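Local coordinates for 6-phospho-beta-d glycosidase (Streptococcus pyogenes, PDB 5FOO), which probably hydrolyses 6-phospho-beta-glucosides as a glycoside hydrolase family 1 enzyme, and binds 6-phosphocyclophellitol in its pocket, at residues Ala144-Cys149 / Ala201-Ala206; Ser372-Tyr377 / Asp387-Phe392; Phe392-Leu397 / Ala450-Lys455. The protein carries 1 engineered substitution. All coordinates share one frame; numbering follows the deposited sequence.

Interaction 1: Ala144-Cys149 / Ala201-Ala206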
loop_
_atom_site.group_PDB
_atom_site.type_symbol
_atom_site.label_atom_id
_atom_site.label_comp_id
_atom_site.label_asym_id
_atom_site.label_seq_id
_atom_site.Cartn_x
_atom_site.Cartn_y
_atom_site.Cartn_z
ATOM N N ALA A 144 -17.627 4.545 9.829
ATOM C CA ALA A 144 -18.684 5.363 9.303
ATOM C C ALA A 144 -18.319 5.972 7.956
ATOM O O ALA A 144 -19.163 6.031 7.023
ATOM C CB ALA A 144 -19.079 6.393 10.318
ATOM N N PHE A 145 -17.047 6.415 7.818
ATOM C CA PHE A 145 -16.528 6.837 6.514
ATOM C C PHE A 145 -16.646 5.721 5.451
ATOM O O PHE A 145 -17.054 5.985 4.328
ATOM C CB PHE A 145 -15.059 7.314 6.673
ATOM C CG PHE A 145 -14.236 7.260 5.450
ATOM C CD1 PHE A 145 -14.543 8.048 4.356
ATOM C CD2 PHE A 145 -13.048 6.512 5.427
ATOM C CE1 PHE A 145 -13.739 8.035 3.241
ATOM C CE2 PHE A 145 -12.278 6.477 4.307
ATOM C CZ PHE A 145 -12.612 7.243 3.220
ATOM N N SER A 146 -16.253 4.513 5.809
ATOM C CA SER A 146 -16.280 3.370 4.871
ATOM C C SER A 146 -17.716 3.107 4.396
ATOM O O SER A 146 -17.927 2.856 3.189
ATOM C CB SER A 146 -15.617 2.101 5.446
ATOM O OG SER A 146 -16.480 1.440 6.394
ATOM N N LYS A 147 -18.683 3.199 5.322
ATOM C CA LYS A 147 -20.100 3.050 4.972
ATOM C C LYS A 147 -20.571 4.105 3.957
ATOM O O LYS A 147 -21.284 3.773 3.002
ATOM C CB LYS A 147 -21.008 3.188 6.178
ATOM C CG LYS A 147 -21.223 2.001 7.052
ATOM C CD LYS A 147 -22.473 2.315 7.914
ATOM C CE LYS A 147 -22.897 1.163 8.775
ATOM N NZ LYS A 147 -22.142 1.136 10.062
ATOM N N VAL A 148 -20.181 5.372 4.139
ATOM C CA VAL A 148 -20.480 6.372 3.093
ATOM C C VAL A 148 -19.958 5.867 1.752
ATOM O O VAL A 148 -20.718 5.841 0.791
ATOM C CB VAL A 148 -19.930 7.799 3.418
ATOM C CG1 VAL A 148 -20.144 8.748 2.294
ATOM C CG2 VAL A 148 -20.582 8.368 4.689
ATOM N N CYS A 149 -18.673 5.452 1.694
ATOM C CA CYS A 149 -18.059 4.986 0.445
ATOM C C CYS A 149 -18.865 3.825 -0.197
ATOM O O CYS A 149 -19.224 3.859 -1.356
ATOM C CB CYS A 149 -16.644 4.539 0.685
ATOM S SG CYS A 149 -15.522 5.919 1.112
ATOM N N ALA A 201 -11.546 -5.513 10.164
ATOM C CA ALA A 201 -12.668 -6.425 10.402
ATOM C C ALA A 201 -14.004 -5.693 10.524
ATOM O O ALA A 201 -14.997 -6.156 9.973
ATOM C CB ALA A 201 -12.408 -7.259 11.644
ATOM N N LYS A 202 -14.023 -4.530 11.174
ATOM C CA LYS A 202 -15.194 -3.717 11.232
ATOM C C LYS A 202 -15.639 -3.116 9.898
ATOM O O LYS A 202 -16.844 -2.998 9.633
ATOM C CB LYS A 202 -15.054 -2.626 12.286
ATOM C CG LYS A 202 -14.987 -3.209 13.679
ATOM C CD LYS A 202 -15.145 -2.146 14.756
ATOM C CE LYS A 202 -16.599 -2.141 15.162
ATOM N NZ LYS A 202 -16.858 -1.074 16.138
ATOM N N VAL A 203 -14.690 -2.746 9.048
ATOM C CA VAL A 203 -15.035 -2.219 7.739
ATOM C C VAL A 203 -15.597 -3.358 6.884
ATOM O O VAL A 203 -16.588 -3.170 6.137
ATOM C CB VAL A 203 -13.848 -1.488 7.049
ATOM C CG1 VAL A 203 -14.207 -1.159 5.619
ATOM C CG2 VAL A 203 -13.617 -0.179 7.823
ATOM N N ILE A 204 -14.975 -4.510 6.993
ATOM C CA ILE A 204 -15.472 -5.704 6.306
ATOM C C ILE A 204 -16.870 -6.057 6.745
ATOM O O ILE A 204 -17.712 -6.312 5.901
ATOM C CB ILE A 204 -14.506 -6.892 6.449
ATOM C CG1 ILE A 204 -13.225 -6.611 5.633
ATOM C CG2 ILE A 204 -15.167 -8.197 6.022
ATOM C CD1 ILE A 204 -12.096 -7.617 5.930
ATOM N N GLN A 205 -17.149 -5.990 8.040
ATOM C CA GLN A 205 -18.496 -6.233 8.505
ATOM C C GLN A 205 -19.424 -5.229 7.836
ATOM O O GLN A 205 -20.495 -5.619 7.373
ATOM C CB GLN A 205 -18.618 -6.142 10.016
ATOM C CG GLN A 205 -20.007 -6.423 10.639
ATOM C CD GLN A 205 -19.950 -6.286 12.143
ATOM O OE1 GLN A 205 -20.198 -7.240 12.880
ATOM N NE2 GLN A 205 -19.505 -5.138 12.603
ATOM N N ALA A 206 -19.045 -3.949 7.823
ATOM C CA ALA A 206 -19.925 -2.896 7.347
ATOM C C ALA A 206 -20.211 -3.093 5.861
ATOM O O ALA A 206 -21.337 -2.879 5.427
ATOM C CB ALA A 206 -19.364 -1.503 7.626
#
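S146 and V203 form the closest approach between segments 144-149 and 201-206, and the contact is carried by a serine, a valine, an alanine and the root of a lysine, all in van der Waals range. The CA atoms of S146 and V203 are 6.4 Å apart, and the helix axes pass at 9.3 Å with their N-to-C directions 34° apart, a close spacing at which short side chains already touch.

The first kind of interaction is methyl against hydroxymethyl. S146 OG lies 3.5 Å from V203 CG1 and 3.6 Å from V203 CG2, so the oxygen faces both methyls at nearly equal distance. S146 CB backs this up at 3.6 Å from V203 CG1. The hydroxyl oxygen sits between its own backbone N and carbonyl carbon (chi1 77°), which lets it hydrogen-bond to V143 O one turn earlier; its polar demand is therefore met within its own helix, although the oxygen packs against the valine methyls.

The second kind is purely aliphatic. A206 CB points at the other helix and meets K147 CG at 4.0 Å, touching the root of the lysine chain and not its amine; A206 also leans on V143, and V203 on F142 and F150. At the flank, K202 NZ forms a salt bridge with D140 of helix 136-153.

Only 155 Å² is buried in all. Helices 136-153 and 186-208 flank strand 159-161 in sequence, and their packing in the same direction, at a signed crossing angle of -34°, is that of neighbouring outer helices in a (beta/alpha)8, or TIM, barrel.

Interaction 2: Ser372-Tyr377 / Asp387-Phe392; sequences SGEDRY and DYRIQF
E374 OE2 is the focus of this contact, taking bonds from both Y388 and R389. R389 approaches end-on and grips this one oxygen with two nitrogens: NH1 to E374 OE2 is 2.9 Å (N-H...O angle 148°) and NH2 to E374 OE2 is 3.0 Å. The oxygen lies nearly in the guanidinium plane; NH1 is met by the syn lone pair of OE2, whereas NH2 comes from above the carboxylate plane. Y388 OH donates to the same E374 OE2 across a very short 2.5 Å, a value not to be overread at this resolution, with the oxygen at the edge of the phenol ring.

Beside this polar group, Y388 turns its edge to Y377 in an edge-to-face pair, centroids 4.9 Å apart and planes at 58°. Y388 CE1 stands over the centre of the Y377 ring, 3.9 Å from Y377 CD1. With its CG between the backbone N and the carbonyl carbon (chi1 49°), Y388 reaches both E374 and Y377.

Topologically, the contact folds the loop that follows barrel strand 362-367 back onto the first turn of helix 387-405. Such strand-to-helix loops surround the active-site end of a TIM barrel.

In the next shell, the 3-10 turn 374-376 sets E374 and Y377 side by side, with Y377 N bonded to E374 O at 3.0 Å. E374 OE1 forms a salt bridge with K447, so the carboxylate is shared by two cations, which should favour its ionised form. R389 NH1 is balanced in turn by D386, and R389 NH2 also reaches V369 O, fixing the rotation of the guanidinium.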
loop_
_atom_site.group_PDB
_atom_site.type_symbol
_atom_site.label_atom_id
_atom_site.label_comp_id
_atom_site.label_asym_id
_atom_site.label_seq_id
_atom_site.Cartn_x
_atom_site.Cartn_y
_atom_site.Cartn_z
ATOM N N SER A 372 16.063 8.673 -9.744
ATOM C CA SER A 372 16.175 10.138 -9.944
ATOM C C SER A 372 16.800 10.521 -11.305
ATOM O O SER A 372 17.271 9.678 -12.069
ATOM C CB SER A 372 16.966 10.770 -8.793
ATOM O OG SER A 372 18.260 10.236 -8.788
ATOM N N GLY A 373 16.736 11.799 -11.630
ATOM C CA GLY A 373 17.425 12.317 -12.798
ATOM C C GLY A 373 17.096 11.619 -14.109
ATOM O O GLY A 373 18.006 11.384 -14.959
ATOM N N GLU A 374 15.804 11.316 -14.321
ATOM C CA GLU A 374 15.455 10.544 -15.511
ATOM C C GLU A 374 15.605 11.371 -16.779
ATOM O O GLU A 374 15.499 10.812 -17.864
ATOM C CB GLU A 374 14.024 9.959 -15.438
ATOM C CG GLU A 374 13.838 8.893 -14.376
ATOM C CD GLU A 374 12.577 8.074 -14.581
ATOM O OE1 GLU A 374 11.473 8.687 -14.773
ATOM O OE2 GLU A 374 12.731 6.829 -14.564
ATOM N N ASP A 375 15.772 12.699 -16.650
ATOM C CA ASP A 375 16.229 13.546 -17.776
ATOM C C ASP A 375 17.386 13.019 -18.497
ATOM O O ASP A 375 17.453 13.073 -19.705
ATOM C CB ASP A 375 16.610 14.931 -17.338
ATOM C CG ASP A 375 15.641 15.905 -17.812
ATOM O OD1 ASP A 375 15.687 16.236 -19.027
ATOM O OD2 ASP A 375 14.786 16.264 -16.993
ATOM N N ARG A 376 18.300 12.466 -17.755
ATOM C CA ARG A 376 19.467 11.914 -18.361
ATOM C C ARG A 376 19.191 10.842 -19.395
ATOM O O ARG A 376 20.029 10.677 -20.234
ATOM C CB ARG A 376 20.431 11.392 -17.290
ATOM C CG ARG A 376 21.080 12.499 -16.458
ATOM C CD ARG A 376 22.267 11.948 -15.677
ATOM N NE ARG A 376 21.794 10.868 -14.811
ATOM C CZ ARG A 376 21.296 11.023 -13.582
ATOM N NH1 ARG A 376 21.255 12.213 -12.996
ATOM N NH2 ARG A 376 20.870 9.962 -12.912
ATOM N N TYR A 377 18.046 10.141 -19.352
ATOM C CA TYR A 377 17.764 9.041 -20.267
ATOM C C TYR A 377 16.825 9.392 -21.410
ATOM O O TYR A 377 16.397 8.500 -22.144
ATOM C CB TYR A 377 17.219 7.804 -19.531
ATOM C CG TYR A 377 18.084 7.272 -18.407
ATOM C CD1 TYR A 377 18.006 7.807 -17.103
ATOM C CD2 TYR A 377 18.972 6.211 -18.634
ATOM C CE1 TYR A 377 18.801 7.309 -16.068
ATOM C CE2 TYR A 377 19.770 5.703 -17.600
ATOM C CZ TYR A 377 19.682 6.247 -16.326
ATOM O OH TYR A 377 20.462 5.697 -15.322
ATOM N N ASP A 387 14.843 1.750 -19.861
ATOM C CA ASP A 387 15.018 0.289 -19.985
ATOM C C ASP A 387 15.354 -0.402 -18.671
ATOM O O ASP A 387 15.022 -1.577 -18.519
ATOM C CB ASP A 387 15.876 -0.192 -21.170
ATOM C CG ASP A 387 17.090 0.610 -21.382
ATOM O OD1 ASP A 387 17.820 0.888 -20.396
ATOM O OD2 ASP A 387 17.312 0.964 -22.567
ATOM N N TYR A 388 15.996 0.304 -17.725
ATOM C CA TYR A 388 16.109 -0.199 -16.355
ATOM C C TYR A 388 14.719 -0.578 -15.759
ATOM O O TYR A 388 14.609 -1.536 -15.041
ATOM C CB TYR A 388 16.804 0.795 -15.439
ATOM C CG TYR A 388 16.236 2.186 -15.540
ATOM C CD1 TYR A 388 16.758 3.099 -16.449
ATOM C CD2 TYR A 388 15.210 2.606 -14.706
ATOM C CE1 TYR A 388 16.215 4.387 -16.569
ATOM C CE2 TYR A 388 14.683 3.899 -14.789
ATOM C CZ TYR A 388 15.195 4.778 -15.727
ATOM O OH TYR A 388 14.704 6.028 -15.867
ATOM N N ARG A 389 13.670 0.197 -16.037
ATOM C CA ARG A 389 12.326 -0.079 -15.459
ATOM C C ARG A 389 11.641 -1.291 -16.154
ATOM O O ARG A 389 11.082 -2.182 -15.516
ATOM C CB ARG A 389 11.450 1.171 -15.551
ATOM C CG ARG A 389 10.074 0.960 -14.939
ATOM C CD ARG A 389 9.352 2.254 -14.698
ATOM N NE ARG A 389 10.074 3.004 -13.700
ATOM C CZ ARG A 389 10.753 4.127 -13.915
ATOM N NH1 ARG A 389 10.807 4.700 -15.135
ATOM N NH2 ARG A 389 11.405 4.683 -12.865
ATOM N N ILE A 390 11.724 -1.322 -17.481
ATOM C CA ILE A 390 11.337 -2.502 -18.284
ATOM C C ILE A 390 11.982 -3.774 -17.775
ATOM O O ILE A 390 11.283 -4.752 -17.429
ATOM C CB ILE A 390 11.671 -2.292 -19.750
ATOM C CG1 ILE A 390 10.767 -1.161 -20.286
ATOM C CG2 ILE A 390 11.521 -3.606 -20.548
ATOM C CD1 ILE A 390 11.059 -0.733 -21.724
ATOM N N GLN A 391 13.305 -3.745 -17.637
ATOM C CA GLN A 391 14.002 -4.872 -17.108
ATOM C C GLN A 391 13.509 -5.248 -15.698
ATOM O O GLN A 391 13.188 -6.425 -15.412
ATOM C CB GLN A 391 15.487 -4.573 -17.068
ATOM C CG GLN A 391 16.332 -5.739 -16.620
ATOM C CD GLN A 391 16.254 -6.865 -17.648
ATOM O OE1 GLN A 391 16.089 -6.608 -18.869
ATOM N NE2 GLN A 391 16.327 -8.118 -17.170
ATOM N N PHE A 392 13.461 -4.284 -14.783
ATOM C CA PHE A 392 12.975 -4.583 -13.423
ATOM C C PHE A 392 11.564 -5.214 -13.484
ATOM O O PHE A 392 11.316 -6.218 -12.839
ATOM C CB PHE A 392 12.989 -3.286 -12.575
ATOM C CG PHE A 392 12.495 -3.411 -11.135
ATOM C CD1 PHE A 392 11.133 -3.394 -10.831
ATOM C CD2 PHE A 392 13.394 -3.377 -10.059
ATOM C CE1 PHE A 392 10.694 -3.430 -9.498
ATOM C CE2 PHE A 392 12.957 -3.395 -8.769
ATOM C CZ PHE A 392 11.613 -3.408 -8.463
#

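Interaction 3: Phe392-Leu397 / Ala450-Lys455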
loop_
_atom_site.group_PDB
_atom_site.type_symbol
_atom_site.label_atom_id
_atom_site.label_comp_id
_atom_site.label_asym_id
_atom_site.label_seq_id
_atom_site.Cartn_x
_atom_site.Cartn_y
_atom_site.Cartn_z
ATOM N N PHE A 392 13.461 -4.284 -14.783
ATOM C CA PHE A 392 12.975 -4.583 -13.423
ATOM C C PHE A 392 11.564 -5.214 -13.484
ATOM O O PHE A 392 11.316 -6.218 -12.839
ATOM C CB PHE A 392 12.989 -3.286 -12.575
ATOM C CG PHE A 392 12.495 -3.411 -11.135
ATOM C CD1 PHE A 392 11.133 -3.394 -10.831
ATOM C CD2 PHE A 392 13.394 -3.377 -10.059
ATOM C CE1 PHE A 392 10.694 -3.430 -9.498
ATOM C CE2 PHE A 392 12.957 -3.395 -8.769
ATOM C CZ PHE A 392 11.613 -3.408 -8.463
ATOM N N LEU A 393 10.629 -4.560 -14.162
ATOM C CA LEU A 393 9.223 -5.089 -14.206
ATOM C C LEU A 393 9.203 -6.493 -14.813
ATOM O O LEU A 393 8.626 -7.408 -14.251
ATOM C CB LEU A 393 8.278 -4.141 -14.936
ATOM C CG LEU A 393 8.116 -2.742 -14.281
ATOM C CD1 LEU A 393 7.225 -1.883 -15.135
ATOM C CD2 LEU A 393 7.639 -2.734 -12.844
ATOM N N LYS A 394 9.944 -6.664 -15.899
ATOM C CA LYS A 394 10.034 -7.945 -16.624
ATOM C C LYS A 394 10.507 -9.055 -15.720
ATOM O O LYS A 394 9.849 -10.096 -15.622
ATOM C CB LYS A 394 10.951 -7.797 -17.851
ATOM C CG LYS A 394 11.139 -9.033 -18.687
ATOM C CD LYS A 394 11.355 -8.678 -20.155
ATOM C CE LYS A 394 11.612 -9.969 -20.942
ATOM N NZ LYS A 394 11.411 -9.858 -22.411
ATOM N N GLU A 395 11.613 -8.842 -15.003
ATOM C CA GLU A 395 12.061 -9.875 -14.033
ATOM C C GLU A 395 11.052 -10.222 -12.954
ATOM O O GLU A 395 10.945 -11.395 -12.566
ATOM C CB GLU A 395 13.397 -9.497 -13.339
ATOM C CG GLU A 395 14.585 -9.464 -14.294
ATOM C CD GLU A 395 15.859 -8.875 -13.669
ATOM O OE1 GLU A 395 16.046 -8.978 -12.431
ATOM O OE2 GLU A 395 16.664 -8.286 -14.430
ATOM N N HIS A 396 10.370 -9.223 -12.394
ATOM C CA HIS A 396 9.484 -9.491 -11.247
ATOM C C HIS A 396 8.261 -10.291 -11.754
ATOM O O HIS A 396 7.817 -11.277 -11.120
ATOM C CB HIS A 396 9.103 -8.177 -10.522
ATOM C CG HIS A 396 10.189 -7.672 -9.620
ATOM N ND1 HIS A 396 11.314 -7.022 -10.104
ATOM C CD2 HIS A 396 10.350 -7.753 -8.277
ATOM C CE1 HIS A 396 12.130 -6.754 -9.108
ATOM N NE2 HIS A 396 11.574 -7.176 -7.987
ATOM N N LEU A 397 7.781 -9.852 -12.911
ATOM C CA LEU A 397 6.704 -10.522 -13.645
ATOM C C LEU A 397 7.060 -11.924 -14.040
ATOM O O LEU A 397 6.165 -12.771 -14.065
ATOM C CB LEU A 397 6.292 -9.763 -14.903
ATOM C CG LEU A 397 5.156 -8.795 -14.723
ATOM C CD1 LEU A 397 5.042 -7.964 -15.963
ATOM C CD2 LEU A 397 3.843 -9.506 -14.496
ATOM N N ALA A 450 5.991 2.463 -20.626
ATOM C CA ALA A 450 4.544 2.482 -20.859
ATOM C C ALA A 450 4.147 1.674 -22.101
ATOM O O ALA A 450 3.102 1.003 -22.068
ATOM C CB ALA A 450 4.038 3.905 -20.996
ATOM N N TYR A 451 4.936 1.788 -23.190
ATOM C CA TYR A 451 4.692 1.045 -24.436
ATOM C C TYR A 451 5.065 -0.405 -24.266
ATOM O O TYR A 451 4.405 -1.284 -24.831
ATOM C CB TYR A 451 5.374 1.693 -25.669
ATOM C CG TYR A 451 4.806 3.064 -25.896
ATOM C CD1 TYR A 451 3.478 3.239 -26.351
ATOM C CD2 TYR A 451 5.554 4.189 -25.618
ATOM C CE1 TYR A 451 2.938 4.504 -26.515
ATOM C CE2 TYR A 451 5.028 5.447 -25.750
ATOM C CZ TYR A 451 3.734 5.591 -26.192
ATOM O OH TYR A 451 3.267 6.841 -26.319
ATOM N N TRP A 452 6.060 -0.702 -23.456
ATOM C CA TRP A 452 6.368 -2.089 -23.199
ATOM C C TRP A 452 5.235 -2.765 -22.407
ATOM O O TRP A 452 4.829 -3.920 -22.732
ATOM C CB TRP A 452 7.693 -2.272 -22.506
ATOM C CG TRP A 452 7.949 -3.674 -22.020
ATOM C CD1 TRP A 452 8.547 -4.718 -22.698
ATOM C CD2 TRP A 452 7.653 -4.159 -20.718
ATOM N NE1 TRP A 452 8.575 -5.836 -21.892
ATOM C CE2 TRP A 452 8.035 -5.511 -20.675
ATOM C CE3 TRP A 452 7.053 -3.576 -19.578
ATOM C CZ2 TRP A 452 7.860 -6.288 -19.536
ATOM C CZ3 TRP A 452 6.878 -4.349 -18.452
ATOM C CH2 TRP A 452 7.300 -5.689 -18.429
ATOM N N PHE A 453 4.717 -2.072 -21.390
ATOM C CA PHE A 453 3.739 -2.691 -20.511
ATOM C C PHE A 453 2.419 -2.802 -21.273
ATOM O O PHE A 453 1.675 -3.711 -21.046
ATOM C CB PHE A 453 3.552 -1.864 -19.227
ATOM C CG PHE A 453 2.661 -2.516 -18.208
ATOM C CD1 PHE A 453 3.032 -3.703 -17.635
ATOM C CD2 PHE A 453 1.497 -1.908 -17.789
ATOM C CE1 PHE A 453 2.227 -4.321 -16.681
ATOM C CE2 PHE A 453 0.718 -2.465 -16.777
ATOM C CZ PHE A 453 1.060 -3.703 -16.282
ATOM N N LYS A 454 2.148 -1.856 -22.172
ATOM C CA LYS A 454 0.981 -1.899 -23.055
ATOM C C LYS A 454 0.887 -3.205 -23.826
ATOM O O LYS A 454 -0.182 -3.813 -23.904
ATOM C CB LYS A 454 0.966 -0.716 -24.019
ATOM C CG LYS A 454 -0.214 -0.696 -24.999
ATOM C CD LYS A 454 0.025 0.224 -26.199
ATOM C CE LYS A 454 -1.142 0.108 -27.181
ATOM N NZ LYS A 454 -1.160 1.307 -28.057
ATOM N N LYS A 455 2.019 -3.609 -24.399
ATOM C CA LYS A 455 2.155 -4.854 -25.086
ATOM C C LYS A 455 1.860 -6.059 -24.209
ATOM O O LYS A 455 1.127 -6.961 -24.604
ATOM C CB LYS A 455 3.572 -4.981 -25.675
ATOM C CG LYS A 455 3.670 -6.109 -26.691
ATOM C CD LYS A 455 5.033 -6.146 -27.340
ATOM C CE LYS A 455 5.107 -7.312 -28.320
ATOM N NZ LYS A 455 6.302 -7.197 -29.212
#
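W452 reaches across from helix 448-459 to touch L393, K394 and L397 on helix 387-405. From its CB, the side chain leaves with CG anti to the backbone N (chi1 170°), which carries the indole towards helix 387-405 and brings the far rim of its six-membered ring into use.

Along that rim, W452 CZ3 packs 3.8 Å from L393 CB, with L393 CD1 following at 4.1 Å from the same carbon. W452 CH2, the outermost atom, comes 3.8 Å from the backbone at K394 N and 4.0 Å from L397 CD1. W452 CZ2 closes the row at 3.8 Å from K394 CB, so the lysine contributes its root. The approaches to the ring are oblique.

The intervening indole is consistent with the wide spacing of the two helices, whose axes pass at 11.7 Å with N-to-C directions 28° apart. They are adjacent outer helices of the TIM barrel: one joins strands 362-367 and 410-416, the other follows the last strand. L393, L397 and F453 touch Y413 of strand 410-416, and L397 and W452 both touch L462.

On another side of helix 387-405, H396 ND1 donates to F392 O at 2.9 Å. That carbonyl also receives H396 N from the opposite face of its plane, and the imidazole lies stacked over the F392 ring.

Overall arrangement
Interactions 2 and 3 are continuous: both use helix 387-405, share F392, and have centres 13 Å apart. They meet where I390 CD1 packs 3.8 Å from W452 CB, so successive turns of one helix hold first its own preceding loop and then helix 448-459. Neither supplies a residue of the ligand pocket; both lie in a shell further out, the side chains of R389 and L393 about 10 and 12 Å from 6-phosphocyclophellitol, although strand 362-367, which leads to the loop of interaction 2, carries the pocket residue E366. Interaction 1 is remote, on the opposite side of the chain's centre: its nearest atoms are about 28 Å from interaction 2 and 26 Å from interaction 3.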